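Beta-galactosidase (Bacteroides thetaiotaomicron, PDB 5MUJ) probably acts as an arabinofuranosidase in the breakdown of the plant pectin rhamnogalacturonan II, whose chain B oligosaccharide it binds. Local coordinates at residues Y158-A163 with K202-K207; L165-A170 with F222-N227. All coordinates share one frame; numbering follows the deposited sequence.

How the interactions relate
Both interactions join the same two neighbouring blades of a five-bladed beta-propeller, the blade of strands 121-126, 146-153, 166-172 and 183-184 and the blade of strands 204-212, 222-231, 238-247 and 254-255. Interaction 1 lines the glycan pocket, whereas interaction 2 is apolar packing deeper between the blades, where the side chain of Tyr226 lies about 12 Å from the bound 8PK. Their centres are 13 Å apart, and strand 204-212 ties them together: Gln205 N lies 2.8 Å from Leu165 O and Tyr206 N lies 2.9 Å from Asn227 O, both probable hydrogen bonds. The pocket residues Thr204 and Tyr206 are thus carried on a strand held between the segments that meet in interaction 2.

Interaction 1: residues Y158-A163 with K202-K207; sequences YEAVKA and KLTQYK. With 8PK (4-O-[(1R)-1-hydroxyethyl]-2-O-methyl-alpha-L-fucopyranose), chain B; RAM (alpha-L-rhamnopyranose), chain C; RAM (alpha-L-rhamnopyranose), chain D.
Ala160 and Glu159 meet Thr204 and Tyr206 where two blades of a five-bladed beta-propeller adjoin the glycan pocket. The Ala160 methyl does the touching at one end, with CB 3.9 Å from Thr204 OG1. At the other, Glu159 crosses Tyr206 at about a right angle and brings OE1 to 3.5 Å from Tyr206 CE1, carboxylate and ring planes 39° apart. Both segments also touch the ligand: the C10 methyl of the 8PK hydroxyethyl group comes to 3.4 Å from Ala160 CB and 3.6 Å from Thr204 CG2, a small apolar seat shared by both segments. A water at the edge of the Tyr206 ring, in its plane, sits 2.9 Å from Tyr206 OH and donates to 8PK O5 at 2.8 Å, with a weak bond from Ala160 N as well. Farther along the pocket, Tyr158 OH is hydrogen-bonded to O3 of the chain C rhamnose at 2.8 Å, and either could be the donor. One face of the Tyr158 ring is covered, toward its rim, by Glu159 CG, and Tyr79 meets the ring edge-to-face.

Behind these groups, a type II' turn from Tyr158 to Val161, closed by Val161 N to Tyr158 O, presents Glu159 and Ala160 to strand 204-212. Glu159 OE2 is held by Tyr90 OH from another blade. Thr204 turns its hydroxyl opposite the backbone N (chi1 172°), which leaves CG2 facing the 8PK C10 methyl and OG1 turned to the protein. A valine at this position would probably leave Leu165 N without its side-chain acceptor and Gln205 O without its hydroxyl donor. Besides accepting from Leu165 N, Thr204 OG1 donates to Gln205 O at 3.0 Å, tilted 31° from that carbonyl's plane.

Interaction 2: residues L165-A170 with F222-N227; sequences LFVGLA and FVMFYN
Met224 and then Tyr226 of strand 222-231 pack against a single side chain, Val167 of strand 166-172, in the apolar layer between two adjacent blades of the five-bladed beta-propeller. The strands belong to different antiparallel sheets, and the nearest CA atoms, those of Val167 and Tyr226, stay 9.0 Å apart, so side chains alone span the gap. Met224, present as selenomethionine, leaves its backbone with CG trans to N (chi1 178°), runs on extended and bends at its last torsion (chi3 -57°). It reaches Val167 tip to tip, CE lying 4.0 Å and SE 4.2 Å from Val167 CG1. Leu190 and Trp253 also touch the Met224 side chain.

Two residues on, Tyr226 again points into the space between the blades, but meets Val167 through ring atom CD2 instead of a chain end. Its hydroxyl is taken by Glu201, which anchors the far end of the ring, while the Trp200 ring meets the Tyr226 ring with planes about 50° apart. Ser208 of strand 204-212 touches both Tyr226 and Val167. The two Val167 methyls therefore divide the work: CG1 goes to Met224, while CG2 comes obliquely to 4.5 Å from Tyr226 CD2.

Interaction 1: residues Y158-A163 with K202-K207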
loop_
_atom_site.group_PDB
_atom_site.type_symbol
_atom_site.label_atom_id
_atom_site.label_comp_id
_atom_site.label_asym_id
_atom_site.label_seq_id
_atom_site.Cartn_x
_atom_site.Cartn_y
_atom_site.Cartn_z
ATOM N N TYR A 158 6.610 15.529 5.162
ATOM C CA TYR A 158 5.956 14.240 5.164
ATOM C C TYR A 158 4.566 14.292 4.493
ATOM O O TYR A 158 3.660 14.970 4.973
ATOM C CB TYR A 158 5.829 13.713 6.576
ATOM C CG TYR A 158 5.380 12.268 6.657
ATOM C CD1 TYR A 158 6.268 11.230 6.325
ATOM C CD2 TYR A 158 4.092 11.916 7.064
ATOM C CE1 TYR A 158 5.885 9.883 6.412
ATOM C CE2 TYR A 158 3.699 10.579 7.138
ATOM C CZ TYR A 158 4.599 9.566 6.821
ATOM O OH TYR A 158 4.195 8.251 6.914
ATOM N N GLU A 159 4.430 13.548 3.409
ATOM C CA GLU A 159 3.200 13.402 2.645
ATOM C C GLU A 159 2.630 14.769 2.254
ATOM O O GLU A 159 3.321 15.522 1.588
ATOM C CB GLU A 159 2.224 12.446 3.343
ATOM C CG GLU A 159 2.781 11.015 3.412
ATOM C CD GLU A 159 1.776 9.911 3.712
ATOM O OE1 GLU A 159 0.683 10.202 4.243
ATOM O OE2 GLU A 159 2.095 8.719 3.464
ATOM N N ALA A 160 1.413 15.085 2.705
ATOM C CA ALA A 160 0.678 16.236 2.230
ATOM C C ALA A 160 0.792 17.436 3.141
ATOM O O ALA A 160 -0.004 18.344 3.031
ATOM C CB ALA A 160 -0.785 15.888 1.992
ATOM N N VAL A 161 1.765 17.465 4.041
ATOM C CA VAL A 161 1.876 18.591 4.988
ATOM C C VAL A 161 2.080 19.987 4.343
ATOM O O VAL A 161 1.584 20.978 4.889
ATOM C CB VAL A 161 2.972 18.300 6.058
ATOM C CG1 VAL A 161 4.365 18.323 5.452
ATOM C CG2 VAL A 161 2.885 19.268 7.229
ATOM N N LYS A 162 2.828 20.072 3.238
ATOM C CA LYS A 162 3.075 21.358 2.529
ATOM C C LYS A 162 2.238 21.587 1.267
ATOM O O LYS A 162 2.058 22.737 0.846
ATOM C CB LYS A 162 4.567 21.544 2.195
ATOM C CG LYS A 162 5.493 21.796 3.387
ATOM C CD LYS A 162 5.044 22.860 4.388
ATOM C CE LYS A 162 5.823 22.785 5.692
ATOM N NZ LYS A 162 7.295 22.903 5.514
ATOM N N ALA A 163 1.737 20.510 0.679
ATOM C CA ALA A 163 0.993 20.565 -0.565
ATOM C C ALA A 163 0.299 19.235 -0.770
ATOM O O ALA A 163 0.749 18.222 -0.254
ATOM C CB ALA A 163 1.903 20.876 -1.761
ATOM N N LYS A 202 -11.174 15.047 -2.298
ATOM C CA LYS A 202 -10.864 16.492 -2.544
ATOM C C LYS A 202 -9.650 17.059 -1.830
ATOM O O LYS A 202 -9.097 18.020 -2.308
ATOM C CB LYS A 202 -12.049 17.433 -2.246
ATOM C CG LYS A 202 -13.251 17.222 -3.112
ATOM C CD LYS A 202 -13.075 17.671 -4.539
ATOM C CE LYS A 202 -14.374 17.460 -5.301
ATOM N NZ LYS A 202 -15.344 18.574 -5.057
ATOM N N LEU A 203 -9.234 16.446 -0.708
ATOM C CA LEU A 203 -8.136 16.986 0.090
ATOM C C LEU A 203 -6.747 16.590 -0.457
ATOM O O LEU A 203 -5.841 17.411 -0.575
ATOM C CB LEU A 203 -8.284 16.568 1.556
ATOM C CG LEU A 203 -9.578 17.101 2.203
ATOM C CD1 LEU A 203 -9.814 16.569 3.620
ATOM C CD2 LEU A 203 -9.597 18.633 2.202
ATOM N N THR A 204 -6.609 15.322 -0.804
ATOM C CA THR A 204 -5.334 14.775 -1.290
ATOM C C THR A 204 -5.598 13.327 -1.625
ATOM O O THR A 204 -6.492 12.700 -1.071
ATOM C CB THR A 204 -4.188 14.926 -0.260
ATOM O OG1 THR A 204 -3.037 14.205 -0.713
ATOM C CG2 THR A 204 -4.605 14.409 1.116
ATOM N N GLN A 205 -4.820 12.810 -2.553
ATOM C CA GLN A 205 -4.819 11.389 -2.855
ATOM C C GLN A 205 -3.657 10.750 -2.126
ATOM O O GLN A 205 -2.690 11.420 -1.752
ATOM C CB GLN A 205 -4.860 11.150 -4.375
ATOM C CG GLN A 205 -6.243 11.689 -4.894
ATOM C CD GLN A 205 -6.305 12.180 -6.318
ATOM O OE1 GLN A 205 -7.424 12.385 -6.864
ATOM N NE2 GLN A 205 -5.183 12.506 -6.882
ATOM N N TYR A 206 -3.817 9.479 -1.827
ATOM C CA TYR A 206 -2.744 8.745 -1.165
ATOM C C TYR A 206 -2.392 7.464 -1.996
ATOM O O TYR A 206 -2.232 7.572 -3.232
ATOM C CB TYR A 206 -3.085 8.448 0.270
ATOM C CG TYR A 206 -3.204 9.639 1.177
ATOM C CD1 TYR A 206 -2.072 10.280 1.657
ATOM C CD2 TYR A 206 -4.448 10.125 1.588
ATOM C CE1 TYR A 206 -2.133 11.334 2.532
ATOM C CE2 TYR A 206 -4.522 11.212 2.441
ATOM C CZ TYR A 206 -3.387 11.821 2.902
ATOM O OH TYR A 206 -3.495 12.868 3.788
ATOM N N LYS A 207 -2.257 6.286 -1.362
ATOM C CA LYS A 207 -1.814 5.065 -2.111
ATOM C C LYS A 207 -2.838 4.681 -3.177
ATOM O O LYS A 207 -4.045 4.984 -2.983
ATOM C CB LYS A 207 -1.548 3.870 -1.161
ATOM C CG LYS A 207 -1.407 2.542 -1.872
ATOM C CD LYS A 207 -0.719 1.425 -1.077
ATOM C CE LYS A 207 -0.647 0.140 -1.891
ATOM N NZ LYS A 207 0.119 -0.916 -1.155
HETATM O O9 8PK B . -4.118 19.260 4.006
HETATM C C8 8PK B . -4.282 17.924 3.544
HETATM C C10 8PK B . -3.653 17.756 2.179
HETATM O O4 8PK B . -3.720 17.005 4.493
HETATM C C4 8PK B . -4.231 17.170 5.819
HETATM C C5 8PK B . -3.166 16.750 6.811
HETATM C C6 8PK B . -1.869 17.543 6.617
HETATM O O5 8PK B . -2.907 15.334 6.677
HETATM C C3 8PK B . -5.510 16.364 6.026
HETATM O O3 8PK B . -6.549 16.729 5.112
HETATM C C2 8PK B . -5.188 14.900 5.843
HETATM O O2 8PK B . -6.390 14.154 6.078
HETATM C C7 8PK B . -6.949 13.553 4.901
HETATM C C1 8PK B . -4.064 14.486 6.795
HETATM C C1 RAM C . -0.872 9.034 8.121
HETATM C C2 RAM C . -0.070 8.286 7.088
HETATM C C3 RAM C . 1.034 7.515 7.808
HETATM C C4 RAM C . 0.369 6.584 8.824
HETATM C C5 RAM C . -0.587 7.258 9.819
HETATM C C6 RAM C . -1.508 6.259 10.498
HETATM O O2 RAM C . -0.968 7.398 6.370
HETATM O O3 RAM C . 1.857 6.779 6.898
HETATM O O4 RAM C . 1.386 5.997 9.619
HETATM O O5 RAM C . -1.381 8.346 9.280
HETATM C C1 RAM D . -0.113 22.173 10.043
HETATM C C2 RAM D . 0.435 20.874 9.515
HETATM C C3 RAM D . -0.478 19.717 9.851
HETATM C C4 RAM D . -1.888 20.006 9.320
HETATM C C5 RAM D . -2.421 21.384 9.727
HETATM C C6 RAM D . -3.635 21.797 8.894
HETATM O O2 RAM D . 0.514 21.065 8.098
HETATM O O3 RAM D . 0.088 18.541 9.250
HETATM O O4 RAM D . -2.478 18.975 10.117
HETATM O O5 RAM D . -1.444 22.410 9.558
HETATM O O HOH W 1 -1.186 14.246 4.743
#

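Interaction 2: residues L165-A170 with F222-N227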
loop_
_atom_site.group_PDB
_atom_site.type_symbol
_atom_site.label_atom_id
_atom_site.label_comp_id
_atom_site.label_asym_id
_atom_site.label_seq_id
_atom_site.Cartn_x
_atom_site.Cartn_y
_atom_site.Cartn_z
ATOM N N LEU A 165 -1.158 15.671 -2.545
ATOM C CA LEU A 165 -0.564 14.579 -3.321
ATOM C C LEU A 165 -1.554 14.051 -4.354
ATOM O O LEU A 165 -2.771 14.017 -4.097
ATOM C CB LEU A 165 -0.076 13.486 -2.413
ATOM C CG LEU A 165 0.730 13.937 -1.229
ATOM C CD1 LEU A 165 0.516 12.932 -0.099
ATOM C CD2 LEU A 165 2.198 14.086 -1.575
ATOM N N PHE A 166 -1.056 13.766 -5.554
ATOM C CA PHE A 166 -1.865 13.306 -6.667
ATOM C C PHE A 166 -1.355 11.958 -7.149
ATOM O O PHE A 166 -0.197 11.615 -6.860
ATOM C CB PHE A 166 -1.855 14.319 -7.844
ATOM C CG PHE A 166 -1.998 15.758 -7.437
ATOM C CD1 PHE A 166 -2.984 16.158 -6.536
ATOM C CD2 PHE A 166 -1.145 16.715 -7.950
ATOM C CE1 PHE A 166 -3.106 17.491 -6.156
ATOM C CE2 PHE A 166 -1.271 18.053 -7.586
ATOM C CZ PHE A 166 -2.245 18.427 -6.678
ATOM N N VAL A 167 -2.155 11.213 -7.914
ATOM C CA VAL A 167 -1.749 9.906 -8.474
ATOM C C VAL A 167 -0.951 10.057 -9.762
ATOM O O VAL A 167 -1.422 10.471 -10.780
ATOM C CB VAL A 167 -2.961 8.930 -8.724
ATOM C CG1 VAL A 167 -2.530 7.477 -9.048
ATOM C CG2 VAL A 167 -3.809 8.843 -7.488
ATOM N N GLY A 168 0.297 9.606 -9.743
ATOM C CA GLY A 168 1.095 9.541 -10.954
ATOM C C GLY A 168 1.194 8.145 -11.578
ATOM O O GLY A 168 0.824 7.150 -10.965
ATOM N N LEU A 169 1.670 8.102 -12.812
ATOM C CA LEU A 169 1.812 6.871 -13.581
ATOM C C LEU A 169 3.261 6.746 -14.044
ATOM O O LEU A 169 3.830 7.718 -14.562
ATOM C CB LEU A 169 0.934 6.895 -14.837
ATOM C CG LEU A 169 0.959 5.630 -15.715
ATOM C CD1 LEU A 169 0.402 4.404 -14.989
ATOM C CD2 LEU A 169 0.198 5.889 -17.019
ATOM N N ALA A 170 3.836 5.564 -13.838
ATOM C CA ALA A 170 5.174 5.238 -14.310
ATOM C C ALA A 170 5.183 3.922 -14.997
ATOM O O ALA A 170 4.292 3.099 -14.806
ATOM C CB ALA A 170 6.172 5.254 -13.179
ATOM N N PHE A 222 -8.766 -2.122 -16.598
ATOM C CA PHE A 222 -7.855 -1.613 -15.553
ATOM C C PHE A 222 -8.651 -0.975 -14.428
ATOM O O PHE A 222 -9.414 -0.035 -14.646
ATOM C CB PHE A 222 -6.790 -0.668 -16.144
ATOM C CG PHE A 222 -5.932 -1.333 -17.191
ATOM C CD1 PHE A 222 -5.109 -2.420 -16.855
ATOM C CD2 PHE A 222 -5.950 -0.897 -18.502
ATOM C CE1 PHE A 222 -4.339 -3.047 -17.824
ATOM C CE2 PHE A 222 -5.178 -1.509 -19.461
ATOM C CZ PHE A 222 -4.370 -2.579 -19.131
ATOM N N VAL A 223 -8.470 -1.524 -13.236
ATOM C CA VAL A 223 -9.206 -1.113 -12.059
ATOM C C VAL A 223 -8.288 -0.618 -10.983
ATOM O O VAL A 223 -7.499 -1.395 -10.498
ATOM C CB VAL A 223 -10.054 -2.290 -11.495
ATOM C CG1 VAL A 223 -10.791 -1.886 -10.220
ATOM C CG2 VAL A 223 -11.020 -2.844 -12.546
HETATM N N MSE A 224 -8.385 0.624 -10.601
HETATM C CA MSE A 224 -7.580 1.222 -9.592
HETATM C C MSE A 224 -8.286 1.319 -8.281
HETATM O O MSE A 224 -9.386 1.793 -8.235
HETATM C CB MSE A 224 -7.135 2.600 -10.055
HETATM C CG MSE A 224 -6.339 3.210 -8.961
HETATM SE SE MSE A 224 -5.961 5.140 -9.283
HETATM C CE MSE A 224 -5.036 5.097 -11.017
ATOM N N PHE A 225 -7.671 0.825 -7.202
ATOM C CA PHE A 225 -8.141 0.933 -5.876
ATOM C C PHE A 225 -7.202 1.959 -5.222
ATOM O O PHE A 225 -6.037 1.892 -5.265
ATOM C CB PHE A 225 -8.183 -0.398 -5.038
ATOM C CG PHE A 225 -9.410 -1.217 -5.240
ATOM C CD1 PHE A 225 -9.586 -1.910 -6.382
ATOM C CD2 PHE A 225 -10.449 -1.238 -4.305
ATOM C CE1 PHE A 225 -10.694 -2.631 -6.596
ATOM C CE2 PHE A 225 -11.601 -1.974 -4.549
ATOM C CZ PHE A 225 -11.694 -2.711 -5.679
ATOM N N TYR A 226 -7.779 3.029 -4.701
ATOM C CA TYR A 226 -6.980 4.089 -4.071
ATOM C C TYR A 226 -7.673 4.730 -2.892
ATOM O O TYR A 226 -8.910 4.714 -2.800
ATOM C CB TYR A 226 -6.539 5.178 -5.072
ATOM C CG TYR A 226 -7.593 6.113 -5.659
ATOM C CD1 TYR A 226 -8.556 5.643 -6.551
ATOM C CD2 TYR A 226 -7.533 7.472 -5.389
ATOM C CE1 TYR A 226 -9.459 6.524 -7.150
ATOM C CE2 TYR A 226 -8.468 8.347 -5.937
ATOM C CZ TYR A 226 -9.409 7.845 -6.827
ATOM O OH TYR A 226 -10.333 8.678 -7.451
ATOM N N ASN A 227 -6.887 5.235 -1.953
ATOM C CA ASN A 227 -7.429 5.948 -0.799
ATOM C C ASN A 227 -7.067 7.432 -0.884
ATOM O O ASN A 227 -6.142 7.849 -1.562
ATOM C CB ASN A 227 -7.097 5.286 0.576
ATOM C CG ASN A 227 -5.611 5.119 0.830
ATOM O OD1 ASN A 227 -4.966 4.251 0.218
ATOM N ND2 ASN A 227 -5.085 5.865 1.811
#